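Local coordinates for protein acinetobacter secreted protease CpaA (Acinetobacter nosocomialis M2, PDB 6O38) that is a zinc metalloprotease, probably secreted by the type II system, that forms a complex with its chaperone CpaB, at residues Trp472-Gly484 with Glu499-Ser511. Residues are numbered along the deposited sequence; the frame is centred on the assembly and turned at random.
Sequences WAWINASAYNMIG and EVGHNLGLYHNGS. With ZN (zinc ion), chain M.
N476 and A477 lie against the C-terminal end of the active-site helix, their backbone N-H groups pointing to two successive carbonyls. N476 N reaches H502 O at 3.0 Å, and A477 N reaches N503 O at 3.2 Å. H502 O also accepts from G505 N, part of the Schellman motif in which G505, with positive phi, ends the helix, so one carbonyl oxygen is gripped by two amides. Farther back, the E499 carboxylate lies beside the W472-A473 backbone, OE2 3.2 Å from A473 CB. I475 has CG1 beside its backbone N (chi1 -58°), which puts CG2 over one face of the Y507 ring, 3.8 Å from its centroid, a CH-pi contact, while CD1 lies 3.6 Å from H502 ND1. A weak bond from H502 ND1 to L506 O probably helps to orient the imidazole. M482, a selenomethionine, lays SE against N503 CB. In this HExxHxxGxxH metzincin signature, with G505 its glycine, H498, H502 and H508 bind zinc, joined by both carboxylate oxygens of D170 of the chaperone CpaB. Strands 471-473 and 483-487, antiparallel to each other, lie beside helix 496-504, with helix 433-439 packed on W472 and I483 and helix 557-569 on M482 and L504.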
ATOM      1  N   TRP A 472       1.717  -5.076  24.132  1.00 62.51           N
ATOM      2  CA  TRP A 472       2.838  -5.545  24.935  1.00 62.97           C
ATOM      3  C   TRP A 472       3.407  -6.817  24.324  1.00 61.51           C
ATOM      4  O   TRP A 472       2.658  -7.672  23.844  1.00 60.81           O
ATOM      5  CB  TRP A 472       2.420  -5.803  26.387  1.00 64.95           C
ATOM      6  CG  TRP A 472       2.013  -4.563  27.122  1.00 66.64           C
ATOM      7  CD1 TRP A 472       0.740  -4.135  27.363  1.00 67.68           C
ATOM      8  CD2 TRP A 472       2.882  -3.581  27.697  1.00 67.61           C
ATOM      9  NE1 TRP A 472       0.764  -2.952  28.061  1.00 69.25           N
ATOM     10  CE2 TRP A 472       2.067  -2.590  28.278  1.00 69.22           C
ATOM     11  CE3 TRP A 472       4.272  -3.445  27.781  1.00 67.39           C
ATOM     12  CZ2 TRP A 472       2.593  -1.478  28.932  1.00 70.57           C
ATOM     13  CZ3 TRP A 472       4.793  -2.342  28.431  1.00 68.72           C
ATOM     14  CH2 TRP A 472       3.956  -1.373  29.000  1.00 70.28           C
ATOM     15  N   ALA A 473       4.736  -6.936  24.357  1.00 59.01           N
ATOM     16  CA  ALA A 473       5.431  -8.117  23.861  1.00 57.88           C
ATOM     17  C   ALA A 473       6.887  -8.118  24.312  1.00 58.30           C
ATOM     18  O   ALA A 473       7.570  -7.093  24.218  1.00 58.42           O
ATOM     19  CB  ALA A 473       5.356  -8.195  22.334  1.00 55.94           C
ATOM     20  N   TRP A 474       7.367  -9.256  24.807  1.00 58.61           N
ATOM     21  CA  TRP A 474       8.765  -9.373  25.196  1.00 59.50           C
ATOM     22  C   TRP A 474       9.670  -9.296  23.972  1.00 58.63           C
ATOM     23  O   TRP A 474       9.394  -9.903  22.934  1.00 57.52           O
ATOM     24  CB  TRP A 474       8.998 -10.687  25.943  1.00 60.45           C
ATOM     25  CG  TRP A 474       8.134 -10.843  27.157  1.00 61.33           C
ATOM     26  CD1 TRP A 474       6.992 -11.582  27.259  1.00 61.05           C
ATOM     27  CD2 TRP A 474       8.347 -10.254  28.446  1.00 62.76           C
ATOM     28  NE1 TRP A 474       6.476 -11.484  28.530  1.00 62.28           N
ATOM     29  CE2 TRP A 474       7.290 -10.675  29.279  1.00 63.33           C
ATOM     30  CE3 TRP A 474       9.328  -9.409  28.977  1.00 63.67           C
ATOM     31  CZ2 TRP A 474       7.185 -10.280  30.611  1.00 64.78           C
ATOM     32  CZ3 TRP A 474       9.221  -9.018  30.300  1.00 65.08           C
ATOM     33  CH2 TRP A 474       8.159  -9.455  31.102  1.00 65.62           C
ATOM     34  N   ILE A 475      10.760  -8.543  24.099  1.00 55.99           N
ATOM     35  CA  ILE A 475      11.696  -8.328  23.002  1.00 54.72           C
ATOM     36  C   ILE A 475      12.718  -9.456  22.989  1.00 55.39           C
ATOM     37  O   ILE A 475      13.300  -9.790  24.029  1.00 56.84           O
ATOM     38  CB  ILE A 475      12.384  -6.959  23.125  1.00 55.23           C
ATOM     39  CG1 ILE A 475      11.340  -5.842  23.143  1.00 55.36           C
ATOM     40  CG2 ILE A 475      13.371  -6.758  21.985  1.00 54.26           C
ATOM     41  CD1 ILE A 475      11.918  -4.457  22.959  1.00 55.55           C
ATOM     42  N   ASN A 476      12.938 -10.043  21.809  1.00 52.97           N
ATOM     43  CA  ASN A 476      13.898 -11.131  21.620  1.00 53.74           C
ATOM     44  C   ASN A 476      13.567 -12.296  22.555  1.00 54.78           C
ATOM     45  O   ASN A 476      14.382 -12.744  23.364  1.00 56.30           O
ATOM     46  CB  ASN A 476      15.336 -10.638  21.822  1.00 54.81           C
ATOM     47  CG  ASN A 476      16.369 -11.621  21.308  1.00 55.50           C
ATOM     48  OD1 ASN A 476      16.121 -12.358  20.354  1.00 54.79           O
ATOM     49  ND2 ASN A 476      17.538 -11.637  21.939  1.00 57.10           N
ATOM     50  N   ALA A 477      12.338 -12.782  22.418  1.00 53.36           N
ATOM     51  CA  ALA A 477      11.753 -13.672  23.409  1.00 54.41           C
ATOM     52  C   ALA A 477      12.280 -15.092  23.259  1.00 54.69           C
ATOM     53  O   ALA A 477      12.365 -15.621  22.146  1.00 53.86           O
ATOM     54  CB  ALA A 477      10.230 -13.664  23.285  1.00 53.88           C
ATOM     55  N   SER A 478      12.639 -15.702  24.385  1.00 55.42           N
ATOM     56  CA  SER A 478      12.880 -17.134  24.430  1.00 56.09           C
ATOM     57  C   SER A 478      11.553 -17.882  24.304  1.00 55.03           C
ATOM     58  O   SER A 478      10.479 -17.286  24.188  1.00 53.88           O
ATOM     59  CB  SER A 478      13.602 -17.510  25.722  1.00 57.97           C
ATOM     60  OG  SER A 478      12.814 -17.197  26.857  1.00 58.20           O
ATOM     61  N   ALA A 479      11.634 -19.215  24.314  1.00 55.30           N
ATOM     62  CA  ALA A 479      10.418 -20.024  24.287  1.00 54.50           C
ATOM     63  C   ALA A 479       9.505 -19.687  25.461  1.00 54.86           C
ATOM     64  O   ALA A 479       8.275 -19.700  25.325  1.00 54.38           O
ATOM     65  CB  ALA A 479      10.774 -21.510  24.291  1.00 55.17           C
ATOM     66  N   TYR A 480      10.089 -19.377  26.621  1.00 58.69           N
ATOM     67  CA  TYR A 480       9.288 -19.025  27.787  1.00 59.14           C
ATOM     68  C   TYR A 480       8.604 -17.672  27.627  1.00 58.29           C
ATOM     69  O   TYR A 480       7.490 -17.481  28.129  1.00 58.13           O
ATOM     70  CB  TYR A 480      10.162 -19.030  29.040  1.00 60.92           C
ATOM     71  CG  TYR A 480       9.451 -18.544  30.282  1.00 61.51           C
ATOM     72  CD1 TYR A 480       8.500 -19.333  30.915  1.00 61.70           C
ATOM     73  CD2 TYR A 480       9.733 -17.296  30.821  1.00 61.98           C
ATOM     74  CE1 TYR A 480       7.848 -18.892  32.049  1.00 62.41           C
ATOM     75  CE2 TYR A 480       9.085 -16.846  31.956  1.00 62.65           C
ATOM     76  CZ  TYR A 480       8.145 -17.648  32.566  1.00 62.90           C
ATOM     77  OH  TYR A 480       7.497 -17.204  33.696  1.00 64.62           O
ATOM     78  N   ASN A 481       9.241 -16.729  26.933  1.00 58.94           N
ATOM     79  CA  ASN A 481       8.729 -15.371  26.809  1.00 58.25           C
ATOM     80  C   ASN A 481       8.021 -15.121  25.484  1.00 56.53           C
ATOM     81  O   ASN A 481       7.649 -13.978  25.199  1.00 55.93           O
ATOM     82  CB  ASN A 481       9.864 -14.360  26.984  1.00 58.96           C
ATOM     83  CG  ASN A 481      10.358 -14.281  28.413  1.00 60.65           C
ATOM     84  OD1 ASN A 481       9.570 -14.139  29.347  1.00 61.10           O
ATOM     85  ND2 ASN A 481      11.672 -14.367  28.592  1.00 61.74           N
HETATM   86  N   MSE A 482       7.818 -16.155  24.674  1.00 54.85           N
HETATM   87  CA  MSE A 482       7.200 -15.982  23.367  1.00 53.24           C
HETATM   88  C   MSE A 482       5.702 -15.728  23.504  1.00 52.83           C
HETATM   89  O   MSE A 482       4.891 -16.636  23.327  1.00 52.47           O
HETATM   90  CB  MSE A 482       7.454 -17.209  22.487  1.00 55.63           C
HETATM   91  CG  MSE A 482       7.081 -17.013  21.029  1.00 54.06           C
HETATM   92 SE   MSE A 482       8.158 -15.643  20.160  0.63 53.55          SE
HETATM   93  CE  MSE A 482       7.142 -15.469  18.504  1.00 51.50           C
ATOM     94  N   ILE A 483       5.341 -14.488  23.826  1.00 54.64           N
ATOM     95  CA  ILE A 483       3.943 -14.114  24.014  1.00 55.06           C
ATOM     96  C   ILE A 483       3.780 -12.641  23.658  1.00 54.92           C
ATOM     97  O   ILE A 483       4.660 -11.820  23.931  1.00 55.30           O
ATOM     98  CB  ILE A 483       3.472 -14.411  25.457  1.00 56.91           C
ATOM     99  CG1 ILE A 483       1.985 -14.085  25.623  1.00 57.49           C
ATOM    100  CG2 ILE A 483       4.313 -13.651  26.473  1.00 58.27           C
ATOM    101  CD1 ILE A 483       1.412 -14.517  26.955  1.00 59.30           C
ATOM    102  N   GLY A 484       2.650 -12.317  23.030  1.00 57.06           N
ATOM    103  CA  GLY A 484       2.336 -10.945  22.690  1.00 56.83           C
ATOM    104  C   GLY A 484       0.863 -10.676  22.918  1.00 57.10           C
ATOM    105  O   GLY A 484       0.041 -11.596  22.960  1.00 57.09           O
ATOM    106  N   GLU A 499       3.812  -6.241  17.584  1.00 52.86           N
ATOM    107  CA  GLU A 499       4.189  -6.996  18.775  1.00 53.81           C
ATOM    108  C   GLU A 499       5.001  -8.234  18.413  1.00 53.46           C
ATOM    109  O   GLU A 499       5.948  -8.590  19.124  1.00 54.20           O
ATOM    110  CB  GLU A 499       2.942  -7.378  19.572  1.00 54.46           C
ATOM    111  CG  GLU A 499       2.086  -6.190  19.993  1.00 55.15           C
ATOM    112  CD  GLU A 499       2.868  -5.133  20.758  1.00 56.09           C
ATOM    113  OE1 GLU A 499       2.580  -3.931  20.576  1.00 56.12           O
ATOM    114  OE2 GLU A 499       3.778  -5.498  21.533  1.00 56.90           O
ATOM    115  N   VAL A 500       4.641  -8.909  17.318  1.00 51.30           N
ATOM    116  CA  VAL A 500       5.419 -10.062  16.870  1.00 51.09           C
ATOM    117  C   VAL A 500       6.822  -9.629  16.463  1.00 50.91           C
ATOM    118  O   VAL A 500       7.801 -10.353  16.684  1.00 51.35           O
ATOM    119  CB  VAL A 500       4.686 -10.785  15.722  1.00 50.16           C
ATOM    120  CG1 VAL A 500       5.595 -11.809  15.054  1.00 49.73           C
ATOM    121  CG2 VAL A 500       3.423 -11.456  16.243  1.00 50.56           C
ATOM    122  N   GLY A 501       6.941  -8.437  15.874  1.00 49.61           N
ATOM    123  CA  GLY A 501       8.260  -7.886  15.598  1.00 49.51           C
ATOM    124  C   GLY A 501       9.116  -7.775  16.844  1.00 50.85           C
ATOM    125  O   GLY A 501      10.308  -8.087  16.819  1.00 51.22           O
ATOM    126  N   HIS A 502       8.519  -7.324  17.950  1.00 50.00           N
ATOM    127  CA  HIS A 502       9.233  -7.301  19.223  1.00 51.43           C
ATOM    128  C   HIS A 502       9.661  -8.706  19.631  1.00 52.13           C
ATOM    129  O   HIS A 502      10.812  -8.929  20.021  1.00 53.02           O
ATOM    130  CB  HIS A 502       8.360  -6.669  20.308  1.00 52.61           C
ATOM    131  CG  HIS A 502       8.334  -5.172  20.271  1.00 52.98           C
ATOM    132  ND1 HIS A 502       9.475  -4.406  20.381  1.00 53.28           N
ATOM    133  CD2 HIS A 502       7.306  -4.300  20.146  1.00 53.23           C
ATOM    134  CE1 HIS A 502       9.151  -3.126  20.320  1.00 53.65           C
ATOM    135  NE2 HIS A 502       7.841  -3.035  20.177  1.00 53.65           N
ATOM    136  N   ASN A 503       8.736  -9.669  19.548  1.00 51.54           N
ATOM    137  CA  ASN A 503       9.064 -11.055  19.872  1.00 52.18           C
ATOM    138  C   ASN A 503      10.233 -11.561  19.035  1.00 52.02           C
ATOM    139  O   ASN A 503      11.069 -12.330  19.522  1.00 53.23           O
ATOM    140  CB  ASN A 503       7.839 -11.946  19.668  1.00 51.70           C
ATOM    141  CG  ASN A 503       6.809 -11.786  20.769  1.00 52.35           C
ATOM    142  OD1 ASN A 503       7.108 -11.267  21.845  1.00 53.45           O
ATOM    143  ND2 ASN A 503       5.588 -12.237  20.507  1.00 51.79           N
ATOM    144  N   LEU A 504      10.310 -11.134  17.774  1.00 49.23           N
ATOM    145  CA  LEU A 504      11.384 -11.571  16.892  1.00 48.99           C
ATOM    146  C   LEU A 504      12.718 -10.912  17.216  1.00 49.90           C
ATOM    147  O   LEU A 504      13.749 -11.361  16.705  1.00 50.26           O
ATOM    148  CB  LEU A 504      11.007 -11.292  15.435  1.00 47.35           C
ATOM    149  CG  LEU A 504       9.938 -12.208  14.835  1.00 46.63           C
ATOM    150  CD1 LEU A 504       9.440 -11.664  13.507  1.00 45.15           C
ATOM    151  CD2 LEU A 504      10.486 -13.615  14.660  1.00 47.13           C
ATOM    152  N   GLY A 505      12.724  -9.873  18.038  1.00 49.83           N
ATOM    153  CA  GLY A 505      13.939  -9.220  18.459  1.00 50.72           C
ATOM    154  C   GLY A 505      14.121  -7.792  17.981  1.00 49.90           C
ATOM    155  O   GLY A 505      15.263  -7.317  17.943  1.00 50.39           O
ATOM    156  N   LEU A 506      13.046  -7.099  17.623  1.00 50.28           N
ATOM    157  CA  LEU A 506      13.131  -5.773  17.032  1.00 49.58           C
ATOM    158  C   LEU A 506      12.793  -4.700  18.060  1.00 50.96           C
ATOM    159  O   LEU A 506      12.008  -4.920  18.986  1.00 51.97           O
ATOM    160  CB  LEU A 506      12.192  -5.656  15.830  1.00 48.07           C
ATOM    161  CG  LEU A 506      12.434  -6.668  14.711  1.00 47.01           C
ATOM    162  CD1 LEU A 506      11.481  -6.428  13.553  1.00 45.63           C
ATOM    163  CD2 LEU A 506      13.880  -6.615  14.245  1.00 46.94           C
ATOM    164  N   TYR A 507      13.399  -3.531  17.883  1.00 51.37           N
ATOM    165  CA  TYR A 507      13.176  -2.377  18.738  1.00 52.23           C
ATOM    166  C   TYR A 507      12.567  -1.247  17.918  1.00 51.54           C
ATOM    167  O   TYR A 507      12.490  -1.309  16.688  1.00 50.03           O
ATOM    168  CB  TYR A 507      14.486  -1.918  19.394  1.00 53.38           C
ATOM    169  CG  TYR A 507      15.143  -2.962  20.270  1.00 54.60           C
ATOM    170  CD1 TYR A 507      15.928  -3.967  19.717  1.00 54.42           C
ATOM    171  CD2 TYR A 507      14.982  -2.942  21.649  1.00 56.06           C
ATOM    172  CE1 TYR A 507      16.531  -4.923  20.512  1.00 55.76           C
ATOM    173  CE2 TYR A 507      15.582  -3.894  22.452  1.00 57.25           C
ATOM    174  CZ  TYR A 507      16.355  -4.881  21.879  1.00 57.18           C
ATOM    175  OH  TYR A 507      16.953  -5.831  22.675  1.00 58.65           O
ATOM    176  N   HIS A 508      12.125  -0.203  18.615  1.00 54.71           N
ATOM    177  CA  HIS A 508      11.549   0.949  17.940  1.00 54.12           C
ATOM    178  C   HIS A 508      12.638   1.760  17.241  1.00 53.72           C
ATOM    179  O   HIS A 508      13.837   1.576  17.468  1.00 54.12           O
ATOM    180  CB  HIS A 508      10.788   1.830  18.930  1.00 55.24           C
ATOM    181  CG  HIS A 508       9.519   1.218  19.436  1.00 55.49           C
ATOM    182  ND1 HIS A 508       8.978   1.532  20.663  1.00 56.78           N
ATOM    183  CD2 HIS A 508       8.682   0.314  18.875  1.00 54.65           C
ATOM    184  CE1 HIS A 508       7.864   0.845  20.839  1.00 56.71           C
ATOM    185  NE2 HIS A 508       7.661   0.099  19.769  1.00 55.45           N
ATOM    186  N   ASN A 509      12.198   2.663  16.366  1.00 52.01           N
ATOM    187  CA  ASN A 509      13.122   3.557  15.681  1.00 51.65           C
ATOM    188  C   ASN A 509      13.903   4.391  16.690  1.00 53.07           C
ATOM    189  O   ASN A 509      13.396   4.762  17.752  1.00 54.25           O
ATOM    190  CB  ASN A 509      12.361   4.468  14.716  1.00 50.92           C
ATOM    191  CG  ASN A 509      11.248   5.240  15.399  1.00 51.85           C
ATOM    192  OD1 ASN A 509      10.225   4.671  15.782  1.00 52.02           O
ATOM    193  ND2 ASN A 509      11.441   6.545  15.553  1.00 52.55           N
ATOM    194  N   GLY A 510      15.156   4.689  16.346  1.00 53.27           N
ATOM    195  CA  GLY A 510      16.046   5.395  17.240  1.00 54.68           C
ATOM    196  C   GLY A 510      16.870   4.507  18.145  1.00 55.58           C
ATOM    197  O   GLY A 510      17.831   4.993  18.756  1.00 56.71           O
ATOM    198  N   SER A 511      16.521   3.227  18.258  1.00 55.19           N
ATOM    199  CA  SER A 511      17.268   2.306  19.103  1.00 56.37           C
ATOM    200  C   SER A 511      18.688   2.115  18.583  1.00 56.34           C
ATOM    201  O   SER A 511      18.961   2.233  17.386  1.00 55.11           O
ATOM    202  CB  SER A 511      16.556   0.956  19.175  1.00 56.17           C
ATOM    203  OG  SER A 511      17.284   0.037  19.969  1.00 57.43           O
TER
HETATM  204 ZN    ZN M 601       6.491  -1.469  20.478  1.00 55.35          ZN